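Local atomic coordinates of putative amino acid binding protein (Streptococcus mutans, PDB entry 4C0R), a protein that probably captures glutathione outside the cell and delivers it to an ABC importer, and is bound here to oxidized glutathione disulfide. Residues T12-S17 with A167-K172; K79-N84 with D202-V207; S103-A108 with Q125-N130; K222-K225 with S231-P234. All coordinates share one frame; numbering follows the deposited sequence.

Overall arrangement
The chain has the two-lobed build of family 3 solute-binding proteins, with oxidized glutathione disulfide held between the lobes. Contact 1 joins the lobes beside the ligand: T12 and T13 bind the disulfide while N14 and P15 meet helix 164-173. Contacts 2 and 4 lie in the lobe that carries both chain ends, their centres about 20 Å apart, and use the successive helices 201-216 and 219-228. Contact 3 belongs to the other lobe, about 34 Å from contact 2 and about 25 Å from contact 1, centre to centre. Contact 4 is the nearest of the other three to contact 1, about 15 Å between centres, with about 6 Å separating their nearest atoms.

Contact 1: residues T12-S17 with A167-K172; sequences TTNPFS and AETIIK. With GDS (oxidized glutathione disulfide), chain C.
N14 and P15 meet T169 and I170 in a van der Waals contact across the cleft of a type II periplasmic-binding-protein fold, joining the loop after strand 12-13 in one lobe to helix 164-173 in the other. Such an interlobe contact beside bound ligand is consistent with a closed state. A cis peptide bond precedes P15, turning the chain at the point of contact. N14 CG lies anti to the backbone N (chi1 177°), which carries the amide over the T169 methyl: N14 OD1 comes 3.6 Å from T169 CG2, and the two side chains cross at about a right angle. The ND2 of N14 is taken by E173 OE1, and the backbone O of N14 bonds to S166 OG; these hydrogen bonds are additional ties between the lobes. T169 OG1, which bonds back to I165 O within its helix, also lies 3.8 Å from P15 CD. Just upstream, strand 12-13 reaches the ligand through two hydroxyls. T13 OG1, also bonded to N68 ND2, lies 2.9 Å from O5 of the disulfide, and T12 OG1 donates to its O2 at 2.8 Å.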
loop_
_atom_site.group_PDB
_atom_site.type_symbol
_atom_site.label_atom_id
_atom_site.label_comp_id
_atom_site.label_asym_id
_atom_site.label_seq_id
_atom_site.Cartn_x
_atom_site.Cartn_y
_atom_site.Cartn_z
ATOM N N THR A 12 5.318 -7.887 -2.285
ATOM C CA THR A 12 6.336 -7.213 -3.084
ATOM C C THR A 12 6.371 -5.714 -2.913
ATOM O O THR A 12 6.751 -4.960 -3.835
ATOM C CB THR A 12 6.176 -7.523 -4.571
ATOM O OG1 THR A 12 4.904 -7.040 -5.003
ATOM C CG2 THR A 12 6.278 -9.070 -4.779
ATOM N N THR A 13 5.980 -5.250 -1.733
ATOM C CA THR A 13 5.872 -3.837 -1.435
ATOM C C THR A 13 6.577 -3.492 -0.116
ATOM O O THR A 13 5.916 -3.226 0.900
ATOM C CB THR A 13 4.389 -3.400 -1.425
ATOM O OG1 THR A 13 3.716 -3.929 -2.597
ATOM C CG2 THR A 13 4.226 -1.900 -1.405
ATOM N N ASN A 14 7.878 -3.520 -0.160
ATOM C CA ASN A 14 8.673 -3.204 1.020
ATOM C C ASN A 14 8.414 -1.753 1.392
ATOM O O ASN A 14 8.432 -0.914 0.519
ATOM C CB ASN A 14 10.132 -3.448 0.626
ATOM C CG ASN A 14 11.151 -3.122 1.657
ATOM O OD1 ASN A 14 10.913 -2.868 2.825
ATOM N ND2 ASN A 14 12.399 -3.089 1.175
ATOM N N PRO A 15 8.164 -1.437 2.678
ATOM C CA PRO A 15 8.236 -2.261 3.885
ATOM C C PRO A 15 6.901 -2.697 4.459
ATOM O O PRO A 15 6.834 -3.135 5.582
ATOM C CB PRO A 15 8.897 -1.335 4.864
ATOM C CG PRO A 15 8.290 -0.004 4.517
ATOM C CD PRO A 15 8.145 0.007 3.024
ATOM N N PHE A 16 5.831 -2.628 3.667
ATOM C CA PHE A 16 4.518 -3.038 4.139
ATOM C C PHE A 16 4.331 -4.535 4.110
ATOM O O PHE A 16 3.767 -5.128 5.012
ATOM C CB PHE A 16 3.364 -2.314 3.374
ATOM C CG PHE A 16 3.120 -0.921 3.908
ATOM C CD1 PHE A 16 3.930 0.154 3.490
ATOM C CD2 PHE A 16 2.159 -0.678 4.864
ATOM C CE1 PHE A 16 3.750 1.361 4.029
ATOM C CE2 PHE A 16 2.001 0.549 5.398
ATOM C CZ PHE A 16 2.784 1.557 4.998
ATOM N N SER A 17 4.833 -5.126 3.043
ATOM C CA SER A 17 4.625 -6.546 2.805
ATOM C C SER A 17 5.733 -7.050 1.883
ATOM O O SER A 17 5.833 -6.621 0.734
ATOM C CB SER A 17 3.251 -6.861 2.253
ATOM O OG SER A 17 3.146 -8.285 2.018
ATOM N N ALA A 167 8.615 4.262 -1.552
ATOM C CA ALA A 167 9.538 4.917 -2.484
ATOM C C ALA A 167 10.885 5.179 -1.819
ATOM O O ALA A 167 11.940 4.873 -2.378
ATOM C CB ALA A 167 8.948 6.201 -3.011
ATOM N N GLU A 168 10.840 5.799 -0.657
ATOM C CA GLU A 168 12.049 6.177 0.068
ATOM C C GLU A 168 12.823 4.944 0.500
ATOM O O GLU A 168 14.056 4.880 0.385
ATOM C CB GLU A 168 11.725 7.115 1.227
ATOM C CG GLU A 168 11.240 8.480 0.748
ATOM C CD GLU A 168 11.152 9.499 1.838
ATOM O OE1 GLU A 168 10.829 9.154 2.992
ATOM O OE2 GLU A 168 11.384 10.673 1.495
ATOM N N THR A 169 12.096 3.944 0.973
ATOM C CA THR A 169 12.740 2.727 1.446
ATOM C C THR A 169 13.523 2.037 0.340
ATOM O O THR A 169 14.681 1.661 0.518
ATOM C CB THR A 169 11.695 1.743 2.034
ATOM O OG1 THR A 169 11.097 2.320 3.209
ATOM C CG2 THR A 169 12.321 0.413 2.319
ATOM N N ILE A 170 12.898 1.885 -0.815
ATOM C CA ILE A 170 13.505 1.217 -1.974
ATOM C C ILE A 170 14.683 2.015 -2.509
ATOM O O ILE A 170 15.719 1.455 -2.773
ATOM C CB ILE A 170 12.465 0.987 -3.062
ATOM C CG1 ILE A 170 11.508 -0.099 -2.630
ATOM C CG2 ILE A 170 13.144 0.550 -4.346
ATOM C CD1 ILE A 170 10.229 -0.146 -3.455
ATOM N N ILE A 171 14.529 3.335 -2.655
ATOM C CA ILE A 171 15.619 4.144 -3.157
ATOM C C ILE A 171 16.815 4.042 -2.236
ATOM O O ILE A 171 17.948 4.011 -2.701
ATOM C CB ILE A 171 15.192 5.623 -3.276
ATOM C CG1 ILE A 171 14.221 5.789 -4.464
ATOM C CG2 ILE A 171 16.426 6.541 -3.343
ATOM C CD1 ILE A 171 13.484 7.106 -4.408
ATOM N N LYS A 172 16.588 3.993 -0.927
ATOM C CA LYS A 172 17.698 3.923 0.043
ATOM C C LYS A 172 18.349 2.548 0.019
ATOM O O LYS A 172 19.564 2.415 -0.146
ATOM C CB LYS A 172 17.170 4.229 1.445
ATOM C CG LYS A 172 18.196 3.984 2.557
ATOM C CD LYS A 172 17.678 4.423 3.910
HETATM C CD1 GDS C . 1.160 -7.055 -10.185
HETATM N N2 GDS C . 2.365 -6.241 -9.981
HETATM C CA2 GDS C . 3.046 -6.468 -8.758
HETATM C C2 GDS C . 4.028 -7.583 -8.671
HETATM O O2 GDS C . 4.319 -8.091 -7.568
HETATM C CB2 GDS C . 2.833 -5.684 -7.520
HETATM S SG2 GDS C . 1.770 -4.276 -7.750
HETATM N N3 GDS C . 4.623 -8.047 -9.907
HETATM C CA3 GDS C . 5.523 -9.200 -9.886
HETATM C C3 GDS C . 4.671 -10.328 -10.462
HETATM O OE3 GDS C . 5.182 -11.212 -11.219
HETATM O OE4 GDS C . 3.432 -10.421 -10.222
HETATM N N4 GDS C . 1.892 -1.379 -6.295
HETATM C CA4 GDS C . 2.903 -0.829 -7.167
HETATM C C4 GDS C . 2.275 0.005 -8.228
HETATM O OE5 GDS C . 1.115 0.499 -8.082
HETATM O OE6 GDS C . 2.976 0.247 -9.249
HETATM C C5 GDS C . 2.298 -2.280 -5.263
HETATM O O5 GDS C . 3.490 -2.538 -5.107
HETATM C CA5 GDS C . 1.184 -2.881 -4.530
HETATM N N5 GDS C . 0.047 -2.104 -4.258
HETATM C CB5 GDS C . 0.979 -4.330 -4.825
HETATM S SG5 GDS C . 0.215 -4.494 -6.462
HETATM C CA6 GDS C . -2.249 1.929 -3.381
HETATM C C6 GDS C . -3.601 1.253 -3.543
HETATM O OE7 GDS C . -3.989 0.952 -4.705
HETATM O OE8 GDS C . -4.312 0.984 -2.545
HETATM N N6 GDS C . -2.148 2.379 -1.979
HETATM C CB6 GDS C . -1.140 1.016 -3.759
HETATM C CG6 GDS C . -1.396 -0.383 -3.155
HETATM C CD6 GDS C . -0.092 -1.146 -3.252
HETATM O O6 GDS C . 0.875 -1.016 -2.488
#

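Contact 2: residues K79-N84 with D202-V207; sequences KYLYSN and DLQKFV
Q204 of helix 201-216 lies against L81 and the backbone of Y82, and each step of its side chain has a partner. CB starts 4.2 Å from L81 CD1. A chi1 of 172° and an extended chain beyond CG send the side chain from the helix to the strand; CG passes 4.0 Å from Y82 O. The amide carbon CD then sits over the root of the leucine, 4.1 Å from L81 CB, and the leucine side chain crosses the glutamine at about a right angle. At the tip the two branches divide the work. OE1 turns to the methyl L81 CD1 at 3.9 Å, a van der Waals approach, whereas NE2 donates to Y82 O at 2.9 Å. That bond is nearly straight, 165° at the hydrogen, and the acceptor lies almost in the amide plane, but the donor stands 42° out of the carbonyl plane of Y82.

The setting is an alpha/beta lobe in which strand 81-96 runs antiparallel to strand 191-196 with a helix packed alongside. Backbone bonds link L81 with F196 and S83 with F194, while the intervening Y82 carbonyl is taken by the helix side chain. A turn further along the helix, V207 CG1 approaches S83 CB at 4.4 Å, and V207 also touches F196. S83 OG is held on two counts, donating to N84 O at 2.7 Å and bonding to F194 N.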
loop_
_atom_site.group_PDB
_atom_site.type_symbol
_atom_site.label_atom_id
_atom_site.label_comp_id
_atom_site.label_asym_id
_atom_site.label_seq_id
_atom_site.Cartn_x
_atom_site.Cartn_y
_atom_site.Cartn_z
ATOM N N LYS A 79 -17.539 -3.063 -1.983
ATOM C CA LYS A 79 -17.414 -4.512 -2.049
ATOM C C LYS A 79 -16.791 -5.158 -0.802
ATOM O O LYS A 79 -16.992 -6.342 -0.548
ATOM C CB LYS A 79 -16.549 -4.939 -3.229
ATOM C CG LYS A 79 -17.130 -4.678 -4.584
ATOM C CD LYS A 79 -16.146 -5.221 -5.625
ATOM C CE LYS A 79 -16.263 -4.573 -6.965
ATOM N NZ LYS A 79 -15.087 -5.017 -7.783
ATOM N N TYR A 80 -15.986 -4.386 -0.070
ATOM C CA TYR A 80 -15.193 -4.935 1.041
ATOM C C TYR A 80 -15.386 -4.135 2.292
ATOM O O TYR A 80 -15.614 -2.937 2.215
ATOM C CB TYR A 80 -13.684 -4.927 0.701
ATOM C CG TYR A 80 -13.454 -5.529 -0.682
ATOM C CD1 TYR A 80 -13.729 -6.878 -0.930
ATOM C CD2 TYR A 80 -13.031 -4.755 -1.746
ATOM C CE1 TYR A 80 -13.583 -7.402 -2.207
ATOM C CE2 TYR A 80 -12.894 -5.293 -3.038
ATOM C CZ TYR A 80 -13.161 -6.596 -3.246
ATOM O OH TYR A 80 -13.015 -7.106 -4.531
ATOM N N LEU A 81 -15.231 -4.777 3.459
ATOM C CA LEU A 81 -15.159 -4.039 4.720
ATOM C C LEU A 81 -13.726 -3.485 4.923
ATOM O O LEU A 81 -12.732 -4.090 4.477
ATOM C CB LEU A 81 -15.434 -4.942 5.904
ATOM C CG LEU A 81 -16.730 -5.750 5.831
ATOM C CD1 LEU A 81 -16.905 -6.642 7.026
ATOM C CD2 LEU A 81 -17.855 -4.806 5.630
ATOM N N TYR A 82 -13.655 -2.310 5.544
ATOM C CA TYR A 82 -12.387 -1.659 5.919
ATOM C C TYR A 82 -12.179 -1.696 7.448
ATOM O O TYR A 82 -13.102 -1.449 8.248
ATOM C CB TYR A 82 -12.368 -0.236 5.435
ATOM C CG TYR A 82 -11.890 -0.102 4.039
ATOM C CD1 TYR A 82 -12.687 -0.385 2.949
ATOM C CD2 TYR A 82 -10.594 0.358 3.796
ATOM C CE1 TYR A 82 -12.225 -0.273 1.656
ATOM C CE2 TYR A 82 -10.110 0.460 2.508
ATOM C CZ TYR A 82 -10.935 0.167 1.443
ATOM O OH TYR A 82 -10.424 0.312 0.181
ATOM N N SER A 83 -10.966 -1.959 7.879
ATOM C CA SER A 83 -10.607 -1.732 9.262
ATOM C C SER A 83 -10.433 -0.230 9.531
ATOM O O SER A 83 -10.508 0.587 8.619
ATOM C CB SER A 83 -9.288 -2.420 9.584
ATOM O OG SER A 83 -8.213 -1.781 8.943
ATOM N N ASN A 84 -10.167 0.101 10.788
ATOM C CA ASN A 84 -9.670 1.417 11.092
ATOM C C ASN A 84 -8.282 1.525 10.464
ATOM O O ASN A 84 -7.619 0.518 10.156
ATOM C CB ASN A 84 -9.662 1.610 12.588
ATOM C CG ASN A 84 -11.094 1.711 13.136
ATOM O OD1 ASN A 84 -12.020 2.159 12.428
ATOM N ND2 ASN A 84 -11.274 1.261 14.346
ATOM N N ASP A 202 -17.603 -9.891 12.146
ATOM C CA ASP A 202 -17.089 -10.180 13.467
ATOM C C ASP A 202 -15.566 -10.078 13.461
ATOM O O ASP A 202 -14.960 -9.621 14.424
ATOM C CB ASP A 202 -17.517 -11.567 13.938
ATOM C CG ASP A 202 -19.030 -11.663 14.182
ATOM O OD1 ASP A 202 -19.683 -10.624 14.393
ATOM O OD2 ASP A 202 -19.550 -12.792 14.187
ATOM N N LEU A 203 -14.962 -10.547 12.366
ATOM C CA LEU A 203 -13.520 -10.418 12.233
ATOM C C LEU A 203 -13.081 -8.959 12.211
ATOM O O LEU A 203 -12.110 -8.563 12.859
ATOM C CB LEU A 203 -13.116 -11.194 10.969
ATOM C CG LEU A 203 -11.627 -11.323 10.657
ATOM C CD1 LEU A 203 -10.877 -12.091 11.756
ATOM C CD2 LEU A 203 -11.464 -12.075 9.367
ATOM N N GLN A 204 -13.775 -8.144 11.439
ATOM C CA GLN A 204 -13.507 -6.732 11.362
ATOM C C GLN A 204 -13.568 -6.072 12.753
ATOM O O GLN A 204 -12.694 -5.285 13.123
ATOM C CB GLN A 204 -14.531 -6.060 10.403
ATOM C CG GLN A 204 -14.449 -4.519 10.397
ATOM C CD GLN A 204 -15.693 -3.882 9.867
ATOM O OE1 GLN A 204 -16.808 -4.340 10.161
ATOM N NE2 GLN A 204 -15.543 -2.848 9.041
ATOM N N LYS A 205 -14.612 -6.395 13.518
ATOM C CA LYS A 205 -14.767 -5.875 14.860
ATOM C C LYS A 205 -13.629 -6.259 15.739
ATOM O O LYS A 205 -13.159 -5.427 16.538
ATOM C CB LYS A 205 -16.084 -6.377 15.441
ATOM N N PHE A 206 -13.223 -7.525 15.664
ATOM C CA PHE A 206 -12.097 -7.971 16.459
ATOM C C PHE A 206 -10.849 -7.201 16.109
ATOM O O PHE A 206 -10.127 -6.711 16.991
ATOM C CB PHE A 206 -11.856 -9.467 16.336
ATOM C CG PHE A 206 -10.594 -9.914 16.973
ATOM C CD1 PHE A 206 -10.522 -10.060 18.329
ATOM C CD2 PHE A 206 -9.475 -10.166 16.213
ATOM C CE1 PHE A 206 -9.340 -10.457 18.937
ATOM C CE2 PHE A 206 -8.292 -10.542 16.806
ATOM C CZ PHE A 206 -8.223 -10.704 18.169
ATOM N N VAL A 207 -10.552 -7.132 14.810
ATOM C CA VAL A 207 -9.346 -6.407 14.392
ATOM C C VAL A 207 -9.390 -4.930 14.869
ATOM O O VAL A 207 -8.398 -4.377 15.369
ATOM C CB VAL A 207 -9.135 -6.500 12.880
ATOM C CG1 VAL A 207 -8.095 -5.546 12.412
ATOM C CG2 VAL A 207 -8.811 -7.922 12.489
#

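Contact 3: residues S103-A108 with Q125-N130; sequences SYNDIA and QKFNKN
A 3-10 segment, residues 104-107, faces helix 120-130 around F127, its i to i+3 bonds including I107 N to Y104 O at 3.1 Å. The backbones stay well apart, A108 CA and N128 CA being the nearest such pair at 8.1 Å, so one large side chain spans the gap. Helix 120-130 lies between the parallel strands 111-114 and 137-140, a beta-alpha-beta unit of the second lobe, and the 3-10 segment precedes the first of these strands. With chi1 at 178° the F127 ring reaches out from the helix, and four residues surround it. Y104 meets it in a T-shaped stack: the edge of F127 is directed at the face of the tyrosine, centroids 5.3 Å apart and planes at 72°. I107 CG1 sits over one face of the phenylalanine, 3.9 Å from its centroid, a CH-pi contact. The ring edge is met by A108 CB, 3.9 Å from F127 CZ, and by N105 OD1, 3.7 Å from F127 CE2. H131 stacks on the same ring, while I107 continues inward to L124, V136 and F159. N105 also lies close to a bound cadmium ion, about 3 Å from its side chain.

Holding the 3-10 segment to the helix probably rests mainly on dispersion and ring electrostatics. The polarised ring hydrogens of F127 probably favour both the pi face of Y104 and the side-chain amide oxygen of N105, which approaches near the ring plane.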
loop_
_atom_site.group_PDB
_atom_site.type_symbol
_atom_site.label_atom_id
_atom_site.label_comp_id
_atom_site.label_asym_id
_atom_site.label_seq_id
_atom_site.Cartn_x
_atom_site.Cartn_y
_atom_site.Cartn_z
ATOM N N SER A 103 6.868 19.472 -10.316
ATOM C CA SER A 103 5.539 19.531 -9.733
ATOM C C SER A 103 4.637 18.596 -10.506
ATOM O O SER A 103 4.927 18.216 -11.630
ATOM C CB SER A 103 4.960 20.942 -9.798
ATOM O OG SER A 103 4.518 21.217 -11.095
ATOM N N TYR A 104 3.519 18.230 -9.891
ATOM C CA TYR A 104 2.622 17.251 -10.476
ATOM C C TYR A 104 2.340 17.517 -11.946
ATOM O O TYR A 104 2.390 16.607 -12.754
ATOM C CB TYR A 104 1.302 17.198 -9.681
ATOM C CG TYR A 104 0.332 16.087 -10.066
ATOM C CD1 TYR A 104 0.736 14.765 -10.137
ATOM C CD2 TYR A 104 -1.016 16.351 -10.279
ATOM C CE1 TYR A 104 -0.151 13.772 -10.460
ATOM C CE2 TYR A 104 -1.920 15.353 -10.592
ATOM C CZ TYR A 104 -1.491 14.062 -10.676
ATOM O OH TYR A 104 -2.385 13.054 -10.976
ATOM N N ASN A 105 1.989 18.748 -12.294
ATOM C CA ASN A 105 1.541 18.983 -13.668
ATOM C C ASN A 105 2.630 18.797 -14.712
ATOM O O ASN A 105 2.347 18.618 -15.883
ATOM C CB ASN A 105 0.930 20.360 -13.821
ATOM C CG ASN A 105 -0.529 20.425 -13.352
ATOM O OD1 ASN A 105 -1.105 19.479 -12.755
ATOM N ND2 ASN A 105 -1.122 21.578 -13.583
ATOM N N ASP A 106 3.876 18.803 -14.275
ATOM C CA ASP A 106 5.008 18.634 -15.164
ATOM C C ASP A 106 5.078 17.203 -15.720
ATOM O O ASP A 106 5.871 16.956 -16.612
ATOM C CB ASP A 106 6.315 18.912 -14.419
ATOM C CG ASP A 106 6.481 20.370 -13.991
ATOM O OD1 ASP A 106 5.882 21.263 -14.641
ATOM O OD2 ASP A 106 7.224 20.630 -13.040
ATOM N N ILE A 107 4.266 16.263 -15.200
ATOM C CA ILE A 107 4.289 14.905 -15.711
ATOM C C ILE A 107 3.668 14.863 -17.089
ATOM O O ILE A 107 3.814 13.873 -17.826
ATOM C CB ILE A 107 3.543 13.886 -14.793
ATOM C CG1 ILE A 107 2.053 14.210 -14.699
ATOM C CG2 ILE A 107 4.240 13.851 -13.432
ATOM C CD1 ILE A 107 1.248 13.265 -13.792
ATOM N N ALA A 108 2.957 15.927 -17.444
ATOM C CA ALA A 108 2.252 15.927 -18.742
ATOM C C ALA A 108 3.260 15.628 -19.863
ATOM O O ALA A 108 4.351 16.213 -19.911
ATOM C CB ALA A 108 1.559 17.270 -18.978
ATOM N N GLN A 125 -5.467 8.630 -14.978
ATOM C CA GLN A 125 -6.506 8.709 -16.034
ATOM C C GLN A 125 -7.258 10.008 -15.920
ATOM O O GLN A 125 -7.635 10.613 -16.958
ATOM C CB GLN A 125 -7.462 7.524 -15.978
ATOM C CG GLN A 125 -6.816 6.249 -16.390
ATOM C CD GLN A 125 -7.626 5.006 -16.098
ATOM O OE1 GLN A 125 -8.413 4.949 -15.135
ATOM N NE2 GLN A 125 -7.406 3.995 -16.907
ATOM N N LYS A 126 -7.546 10.442 -14.697
ATOM C CA LYS A 126 -8.161 11.759 -14.471
ATOM C C LYS A 126 -7.271 12.880 -14.937
ATOM O O LYS A 126 -7.724 13.865 -15.510
ATOM C CB LYS A 126 -8.571 11.953 -13.023
ATOM C CG LYS A 126 -9.042 13.345 -12.711
ATOM N N PHE A 127 -5.979 12.760 -14.669
ATOM C CA PHE A 127 -5.053 13.778 -15.103
ATOM C C PHE A 127 -5.099 13.875 -16.627
ATOM O O PHE A 127 -5.034 14.966 -17.214
ATOM C CB PHE A 127 -3.628 13.412 -14.670
ATOM C CG PHE A 127 -2.587 14.390 -15.126
ATOM C CD1 PHE A 127 -2.008 14.286 -16.374
ATOM C CD2 PHE A 127 -2.207 15.451 -14.291
ATOM C CE1 PHE A 127 -1.040 15.228 -16.780
ATOM C CE2 PHE A 127 -1.272 16.364 -14.686
ATOM C CZ PHE A 127 -0.686 16.250 -15.943
ATOM N N ASN A 128 -5.203 12.741 -17.300
ATOM C CA ASN A 128 -5.180 12.781 -18.737
ATOM C C ASN A 128 -6.461 13.400 -19.302
ATOM O O ASN A 128 -6.414 14.091 -20.326
ATOM C CB ASN A 128 -4.918 11.399 -19.307
ATOM C CG ASN A 128 -3.460 11.018 -19.217
ATOM O OD1 ASN A 128 -2.609 11.883 -18.980
ATOM N ND2 ASN A 128 -3.154 9.754 -19.495
ATOM N N LYS A 129 -7.595 13.193 -18.641
ATOM C CA LYS A 129 -8.823 13.874 -19.074
ATOM C C LYS A 129 -8.652 15.395 -19.004
ATOM O O LYS A 129 -9.222 16.115 -19.830
ATOM C CB LYS A 129 -10.043 13.400 -18.257
ATOM N N ASN A 130 -7.847 15.882 -18.063
ATOM C CA ASN A 130 -7.568 17.325 -17.881
ATOM C C ASN A 130 -6.457 17.864 -18.729
ATOM O O ASN A 130 -6.277 19.093 -18.796
ATOM C CB ASN A 130 -7.136 17.661 -16.441
ATOM C CG ASN A 130 -8.246 17.667 -15.510
ATOM O OD1 ASN A 130 -9.122 16.834 -15.636
ATOM N ND2 ASN A 130 -8.261 18.613 -14.546
#

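Contact 4: residues K222-K225 with S231-P234; sequences KLSK and SYLP
S224, midway along helix 219-228, meets the chain as it comes back past the helix: the closest CA atoms, K225 and S231, are 5.4 Å apart, and residues 231-234 form no regular helix or strand. The serine hydroxyl carries the polar part. Its chi1 of 177° directs OG off the helix toward the returning chain, where Y232 N donates to S224 OG at 3.0 Å with 159° at the hydrogen. The same oxygen bonds to G230 O, acting there as donor, since a carbonyl can only accept. The buried hydroxyl is thus gripped by the C=O of G230 and the N-H of Y232, both in the returning chain, and so holds that loop to the helix. Beside it, S224 CB rests 3.9 Å from L233 CD2, a leucine that also touches L220, E221 and Y27. K225 CE passes 4.3 Å from S231 CB in a loose van der Waals approach, and S231 OG bonds to E221 OE2 of the same helix. Y232 makes a backbone hydrogen bond with S88. The chain after helix 219-228 thus folds back on that helix and reaches strand 81-96, which runs between the two lobes of the type II binding-protein fold.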
loop_
_atom_site.group_PDB
_atom_site.type_symbol
_atom_site.label_atom_id
_atom_site.label_comp_id
_atom_site.label_asym_id
_atom_site.label_seq_id
_atom_site.Cartn_x
_atom_site.Cartn_y
_atom_site.Cartn_z
ATOM N N LYS A 222 5.352 1.376 18.039
ATOM C CA LYS A 222 6.548 0.564 18.028
ATOM C C LYS A 222 6.727 -0.190 16.715
ATOM O O LYS A 222 7.786 -0.263 16.162
ATOM C CB LYS A 222 6.469 -0.455 19.184
ATOM C CG LYS A 222 7.637 -1.402 19.317
ATOM C CD LYS A 222 7.467 -2.308 20.575
ATOM N N LEU A 223 5.620 -0.736 16.198
ATOM C CA LEU A 223 5.652 -1.459 14.952
ATOM C C LEU A 223 5.900 -0.542 13.744
ATOM O O LEU A 223 6.622 -0.897 12.844
ATOM C CB LEU A 223 4.326 -2.215 14.754
ATOM C CG LEU A 223 4.095 -3.385 15.709
ATOM C CD1 LEU A 223 2.667 -3.964 15.567
ATOM C CD2 LEU A 223 5.128 -4.476 15.491
ATOM N N SER A 224 5.295 0.652 13.769
ATOM C CA SER A 224 5.513 1.633 12.708
ATOM C C SER A 224 7.002 1.960 12.692
ATOM O O SER A 224 7.646 1.924 11.638
ATOM C CB SER A 224 4.642 2.863 12.988
ATOM O OG SER A 224 4.868 3.878 12.012
ATOM N N LYS A 225 7.560 2.254 13.878
ATOM C CA LYS A 225 8.984 2.633 13.870
ATOM C C LYS A 225 9.865 1.473 13.346
ATOM O O LYS A 225 10.759 1.672 12.543
ATOM C CB LYS A 225 9.380 3.040 15.285
ATOM C CG LYS A 225 8.852 4.402 15.626
ATOM C CD LYS A 225 9.240 4.765 17.133
ATOM C CE LYS A 225 9.021 6.228 17.356
ATOM N NZ LYS A 225 9.940 6.763 18.398
ATOM N N SER A 231 7.384 7.161 12.705
ATOM C CA SER A 231 6.092 7.152 13.326
ATOM C C SER A 231 5.081 7.720 12.337
ATOM O O SER A 231 5.016 8.934 12.101
ATOM C CB SER A 231 6.146 7.984 14.612
ATOM O OG SER A 231 4.980 7.771 15.387
ATOM N N TYR A 232 4.304 6.813 11.720
ATOM C CA TYR A 232 3.400 7.170 10.648
ATOM C C TYR A 232 1.982 6.706 10.948
ATOM O O TYR A 232 1.274 6.261 10.056
ATOM C CB TYR A 232 3.880 6.567 9.327
ATOM C CG TYR A 232 5.334 6.889 8.988
ATOM C CD1 TYR A 232 5.785 8.191 8.956
ATOM C CD2 TYR A 232 6.236 5.886 8.762
ATOM C CE1 TYR A 232 7.143 8.463 8.628
ATOM C CE2 TYR A 232 7.554 6.148 8.437
ATOM C CZ TYR A 232 7.990 7.428 8.381
ATOM O OH TYR A 232 9.347 7.620 8.071
ATOM N N LEU A 233 1.536 6.838 12.168
ATOM C CA LEU A 233 0.188 6.401 12.512
ATOM C C LEU A 233 -0.864 7.395 12.068
ATOM O O LEU A 233 -0.616 8.613 11.909
ATOM C CB LEU A 233 0.038 6.168 14.005
ATOM C CG LEU A 233 0.997 5.109 14.598
ATOM C CD1 LEU A 233 0.631 4.916 16.057
ATOM C CD2 LEU A 233 0.934 3.804 13.866
ATOM N N PRO A 234 -2.068 6.900 11.902
ATOM C CA PRO A 234 -3.183 7.788 11.641
ATOM C C PRO A 234 -3.437 8.715 12.853
ATOM O O PRO A 234 -2.980 8.468 13.970
ATOM C CB PRO A 234 -4.374 6.832 11.461
ATOM C CG PRO A 234 -3.758 5.466 11.224
ATOM C CD PRO A 234 -2.496 5.496 12.068
#